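Local coordinates for protein 6-carboxyhexanoate--coa ligase (PDB 5FLG) that belongs to the 6-carboxyhexanoate--CoA ligase family and binds phosphoaminophosphonic acid-adenylate ester, magnesium and pimelic acid, at residues 124-129 with 228-233. Residues are numbered along the deposited sequence; the frame is centred on the assembly and turned at random.
Sequences RGAVLF and RVFFID. With ANP (phosphoaminophosphonic acid-adenylate ester), chain D.
The Phe230 ring carries the methyl group of Ala126 over one face in a CH-pi contact, Ala126 CB lying 3.9 Å from the ring centroid and displaced toward the CZ rim; a side chain this small lets the ring lie close against the neighbouring strand. Leu128 CD1 reaches the same ring obliquely, 3.8 Å from Phe230 CD2. At the edge of the Arg228 guanidinium lie ANP O5', in its plane, and ANP O4', near it. On the other side of the sheet from Phe230, Val229 CG1 lies above one face of the Phe231 ring, near its rim, while Phe129 and Phe231 run side by side and point the same way, with Phe129 CD2 3.9 Å from Phe231 CE1. These two rings pack on helix 107-116, whereas Leu128 and Ile232 meet helix 238-247, so apolar residues suit both faces.

The strands are parallel and joined by four backbone hydrogen bonds: Val127 N to Arg228 O, Phe230 N to Val127 O, Phe129 N to Phe230 O, and Ile232 N to Phe129 O at 2.7 Å. The last is nearly straight at hydrogen (175°), although its donor is tilted from the carbonyl plane.

At the nucleotide end, beyond the last backbone hydrogen bond, a water lies between Gly125 O (2.8 Å) and Arg228 O (2.7 Å). Gly125 O accepts a hydrogen bond from ANP O2' (2.6 Å); with no side chain, Gly125 places only backbone beside the ribose. Arg228, with CG anti to its backbone N (chi1 -153°) and a bend at chi2, lays its aliphatic part against the ribose and gives NH1 to ANP O4' at 2.9 Å; Glu191 forms a salt bridge with its NE. A long, charged side chain thus serves both sugar and sheet. The arrangement is that of neighbouring parallel strands inside a mixed sheet covered by helices on both faces, with the N-terminal ends of the two strands bordering the ANP pocket.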
ATOM      1  N   ARG A 124     -13.986 -11.574   0.812  1.00 34.70           N
ATOM      2  CA  ARG A 124     -12.589 -11.379   1.156  1.00 37.07           C
ATOM      3  C   ARG A 124     -12.372 -11.108   2.642  1.00 35.08           C
ATOM      4  O   ARG A 124     -11.258 -11.226   3.169  1.00 29.88           O
ATOM      5  CB  ARG A 124     -12.063 -10.191   0.355  1.00 43.34           C
ATOM      6  CG  ARG A 124     -12.058 -10.453  -1.143  1.00 55.15           C
ATOM      7  CD  ARG A 124     -12.269  -9.163  -1.920  1.00 66.43           C
ATOM      8  NE  ARG A 124     -11.909  -9.303  -3.331  1.00 79.23           N
ATOM      9  CZ  ARG A 124     -12.617  -9.987  -4.232  1.00 84.93           C
ATOM     10  NH1 ARG A 124     -13.735 -10.625  -3.887  1.00 82.56           N
ATOM     11  NH2 ARG A 124     -12.181 -10.063  -5.484  1.00 87.40           N
ATOM     12  N   GLY A 125     -13.447 -10.710   3.316  1.00 33.80           N
ATOM     13  CA  GLY A 125     -13.422 -10.595   4.762  1.00 27.86           C
ATOM     14  C   GLY A 125     -14.469 -11.521   5.321  1.00 29.65           C
ATOM     15  O   GLY A 125     -14.570 -12.688   4.908  1.00 27.88           O
ATOM     16  N   ALA A 126     -15.225 -11.005   6.292  1.00 24.62           N
ATOM     17  CA  ALA A 126     -16.176 -11.800   7.022  1.00 27.16           C
ATOM     18  C   ALA A 126     -17.578 -11.326   6.686  1.00 26.97           C
ATOM     19  O   ALA A 126     -17.780 -10.175   6.307  1.00 23.78           O
ATOM     20  CB  ALA A 126     -15.952 -11.663   8.524  1.00 28.83           C
ATOM     21  N   VAL A 127     -18.504 -12.261   6.782  1.00 25.29           N
ATOM     22  CA  VAL A 127     -19.906 -11.987   6.652  1.00 28.86           C
ATOM     23  C   VAL A 127     -20.484 -11.827   8.036  1.00 30.17           C
ATOM     24  O   VAL A 127     -20.137 -12.583   8.934  1.00 32.12           O
ATOM     25  CB  VAL A 127     -20.590 -13.174   5.953  1.00 30.96           C
ATOM     26  CG1 VAL A 127     -22.112 -13.009   5.995  1.00 31.12           C
ATOM     27  CG2 VAL A 127     -20.073 -13.292   4.518  1.00 27.76           C
ATOM     28  N   LEU A 128     -21.417 -10.891   8.185  1.00 32.18           N
ATOM     29  CA  LEU A 128     -22.117 -10.690   9.437  1.00 27.73           C
ATOM     30  C   LEU A 128     -23.556 -11.159   9.298  1.00 36.41           C
ATOM     31  O   LEU A 128     -24.282 -10.698   8.407  1.00 36.20           O
ATOM     32  CB  LEU A 128     -22.115  -9.200   9.820  1.00 31.12           C
ATOM     33  CG  LEU A 128     -20.964  -8.606  10.636  1.00 37.57           C
ATOM     34  CD1 LEU A 128     -19.608  -8.934  10.047  1.00 36.52           C
ATOM     35  CD2 LEU A 128     -21.122  -7.101  10.783  1.00 38.23           C
ATOM     36  N   PHE A 129     -23.961 -12.073  10.183  1.00 31.33           N
ATOM     37  CA  PHE A 129     -25.195 -12.763  10.031  1.00 31.80           C
ATOM     38  C   PHE A 129     -26.075 -12.481  11.261  1.00 34.38           C
ATOM     39  O   PHE A 129     -25.748 -12.834  12.393  1.00 37.51           O
ATOM     40  CB  PHE A 129     -24.933 -14.266   9.849  1.00 30.63           C
ATOM     41  CG  PHE A 129     -26.043 -14.995   9.143  1.00 32.40           C
ATOM     42  CD1 PHE A 129     -26.381 -14.672   7.834  1.00 32.43           C
ATOM     43  CD2 PHE A 129     -26.820 -15.928   9.814  1.00 34.31           C
ATOM     44  CE1 PHE A 129     -27.457 -15.284   7.206  1.00 35.86           C
ATOM     45  CE2 PHE A 129     -27.897 -16.538   9.190  1.00 35.96           C
ATOM     46  CZ  PHE A 129     -28.218 -16.215   7.880  1.00 33.33           C
ATOM     47  N   ARG A 228     -15.841 -17.355   6.716  1.00 28.74           N
ATOM     48  CA  ARG A 228     -15.703 -16.571   7.900  1.00 29.53           C
ATOM     49  C   ARG A 228     -17.071 -15.891   8.113  1.00 25.86           C
ATOM     50  O   ARG A 228     -17.399 -14.935   7.431  1.00 27.04           O
ATOM     51  CB  ARG A 228     -14.597 -15.531   7.711  1.00 29.84           C
ATOM     52  CG  ARG A 228     -13.910 -15.088   8.991  1.00 31.38           C
ATOM     53  CD  ARG A 228     -13.085 -16.222   9.512  1.00 31.12           C
ATOM     54  NE  ARG A 228     -12.087 -15.891  10.525  1.00 29.75           N
ATOM     55  CZ  ARG A 228     -10.777 -16.008  10.348  1.00 30.12           C
ATOM     56  NH1 ARG A 228     -10.259 -16.086   9.116  1.00 29.61           N
ATOM     57  NH2 ARG A 228      -9.988 -16.077  11.398  1.00 32.53           N
ATOM     58  N   VAL A 229     -17.808 -16.356   9.098  1.00 28.91           N
ATOM     59  CA  VAL A 229     -19.120 -15.782   9.434  1.00 29.28           C
ATOM     60  C   VAL A 229     -19.149 -15.435  10.914  1.00 33.75           C
ATOM     61  O   VAL A 229     -18.780 -16.271  11.760  1.00 30.03           O
ATOM     62  CB  VAL A 229     -20.257 -16.797   9.174  1.00 30.68           C
ATOM     63  CG1 VAL A 229     -21.608 -16.182   9.493  1.00 32.61           C
ATOM     64  CG2 VAL A 229     -20.235 -17.249   7.723  1.00 33.69           C
ATOM     65  N   PHE A 230     -19.707 -14.251  11.219  1.00 30.30           N
ATOM     66  CA  PHE A 230     -19.909 -13.824  12.586  1.00 27.59           C
ATOM     67  C   PHE A 230     -21.410 -13.780  12.825  1.00 28.21           C
ATOM     68  O   PHE A 230     -22.105 -13.021  12.174  1.00 25.45           O
ATOM     69  CB  PHE A 230     -19.354 -12.401  12.823  1.00 27.68           C
ATOM     70  CG  PHE A 230     -17.888 -12.241  12.533  1.00 26.48           C
ATOM     71  CD1 PHE A 230     -17.035 -13.330  12.566  1.00 28.59           C
ATOM     72  CD2 PHE A 230     -17.347 -10.990  12.340  1.00 27.51           C
ATOM     73  CE1 PHE A 230     -15.689 -13.175  12.266  1.00 27.78           C
ATOM     74  CE2 PHE A 230     -15.984 -10.825  12.093  1.00 32.76           C
ATOM     75  CZ  PHE A 230     -15.158 -11.937  12.048  1.00 27.02           C
ATOM     76  N   PHE A 231     -21.872 -14.531  13.801  1.00 29.81           N
ATOM     77  CA  PHE A 231     -23.271 -14.557  14.131  1.00 32.39           C
ATOM     78  C   PHE A 231     -23.551 -13.454  15.135  1.00 34.28           C
ATOM     79  O   PHE A 231     -22.954 -13.416  16.223  1.00 34.47           O
ATOM     80  CB  PHE A 231     -23.625 -15.926  14.692  1.00 32.03           C
ATOM     81  CG  PHE A 231     -23.563 -17.035  13.670  1.00 33.43           C
ATOM     82  CD1 PHE A 231     -24.663 -17.340  12.895  1.00 33.94           C
ATOM     83  CD2 PHE A 231     -22.384 -17.758  13.466  1.00 35.96           C
ATOM     84  CE1 PHE A 231     -24.607 -18.355  11.959  1.00 34.52           C
ATOM     85  CE2 PHE A 231     -22.308 -18.756  12.513  1.00 37.04           C
ATOM     86  CZ  PHE A 231     -23.421 -19.054  11.753  1.00 37.98           C
ATOM     87  N   ILE A 232     -24.332 -12.473  14.699  1.00 33.42           N
ATOM     88  CA  ILE A 232     -24.534 -11.224  15.445  1.00 39.05           C
ATOM     89  C   ILE A 232     -25.900 -11.131  16.134  1.00 42.00           C
ATOM     90  O   ILE A 232     -26.939 -11.442  15.544  1.00 38.01           O
ATOM     91  CB  ILE A 232     -24.452 -10.008  14.511  1.00 38.66           C
ATOM     92  CG1 ILE A 232     -23.137 -10.021  13.754  1.00 36.95           C
ATOM     93  CG2 ILE A 232     -24.648  -8.711  15.283  1.00 40.48           C
ATOM     94  CD1 ILE A 232     -21.911  -9.823  14.618  1.00 36.50           C
ATOM     95  N   ASP A 233     -25.871 -10.716  17.394  1.00 43.11           N
ATOM     96  CA  ASP A 233     -27.061 -10.455  18.176  1.00 48.02           C
ATOM     97  C   ASP A 233     -26.972  -9.051  18.752  1.00 62.21           C
ATOM     98  O   ASP A 233     -26.381  -8.845  19.815  1.00 76.86           O
ATOM     99  CB  ASP A 233     -27.163 -11.438  19.333  1.00 53.01           C
ATOM    100  CG  ASP A 233     -28.233 -11.024  20.354  1.00 64.71           C
ATOM    101  OD1 ASP A 233     -28.863  -9.956  20.170  1.00 56.36           O
ATOM    102  OD2 ASP A 233     -28.442 -11.763  21.338  1.00 69.42           O
TER
HETATM  103  PG  ANP D 702      -3.994 -15.649   4.120  1.00 34.61           P
HETATM  104  O1G ANP D 702      -2.780 -15.111   3.415  1.00 32.91           O
HETATM  105  O2G ANP D 702      -4.313 -17.062   3.716  1.00 36.24           O
HETATM  106  O3G ANP D 702      -4.009 -15.490   5.606  1.00 29.62           O
HETATM  107  PB  ANP D 702      -6.682 -14.418   4.410  1.00 29.51           P
HETATM  108  O1B ANP D 702      -6.284 -13.954   5.766  1.00 25.35           O
HETATM  109  O2B ANP D 702      -7.524 -13.625   3.480  1.00 29.38           O
HETATM  110  N3B ANP D 702      -5.245 -14.672   3.484  1.00 27.99           N
HETATM  111  PA  ANP D 702      -7.326 -16.861   5.787  1.00 34.05           P
HETATM  112  O1A ANP D 702      -7.239 -18.260   5.383  1.00 28.96           O
HETATM  113  O2A ANP D 702      -6.454 -16.264   6.854  1.00 32.00           O
HETATM  114  O3A ANP D 702      -7.343 -15.893   4.502  1.00 31.40           O
HETATM  115  O5' ANP D 702      -8.898 -16.681   6.258  1.00 27.61           O
HETATM  116  C5' ANP D 702      -9.911 -17.444   5.666  1.00 29.63           C
HETATM  117  C4' ANP D 702     -11.098 -16.539   5.327  1.00 29.70           C
HETATM  118  O4' ANP D 702     -11.517 -15.863   6.520  1.00 29.85           O
HETATM  119  C3' ANP D 702     -10.728 -15.463   4.318  1.00 29.55           C
HETATM  120  O3' ANP D 702     -11.002 -15.879   2.986  1.00 33.47           O
HETATM  121  C2' ANP D 702     -11.651 -14.338   4.686  1.00 30.57           C
HETATM  122  O2' ANP D 702     -12.942 -14.607   4.138  1.00 26.08           O
HETATM  123  C1' ANP D 702     -11.720 -14.485   6.180  1.00 30.02           C
HETATM  124  N9  ANP D 702     -10.727 -13.593   6.788  1.00 32.14           N
HETATM  125  C8  ANP D 702      -9.356 -13.751   6.836  1.00 37.16           C
HETATM  126  N7  ANP D 702      -8.800 -12.751   7.559  1.00 34.41           N
HETATM  127  C5  ANP D 702      -9.822 -11.925   7.941  1.00 27.81           C
HETATM  128  C6  ANP D 702      -9.967 -10.661   8.682  1.00 31.13           C
HETATM  129  N6  ANP D 702      -8.913 -10.005   9.174  1.00 35.14           N
HETATM  130  N1  ANP D 702     -11.206 -10.156   8.871  1.00 27.74           N
HETATM  131  C2  ANP D 702     -12.286 -10.762   8.364  1.00 26.06           C
HETATM  132  N3  ANP D 702     -12.266 -11.949   7.735  1.00 27.49           N
HETATM  133  C4  ANP D 702     -11.067 -12.489   7.412  1.00 28.03           C
HETATM  134  O   HOH W   1     -16.534 -14.700   4.837  1.00 38.34           O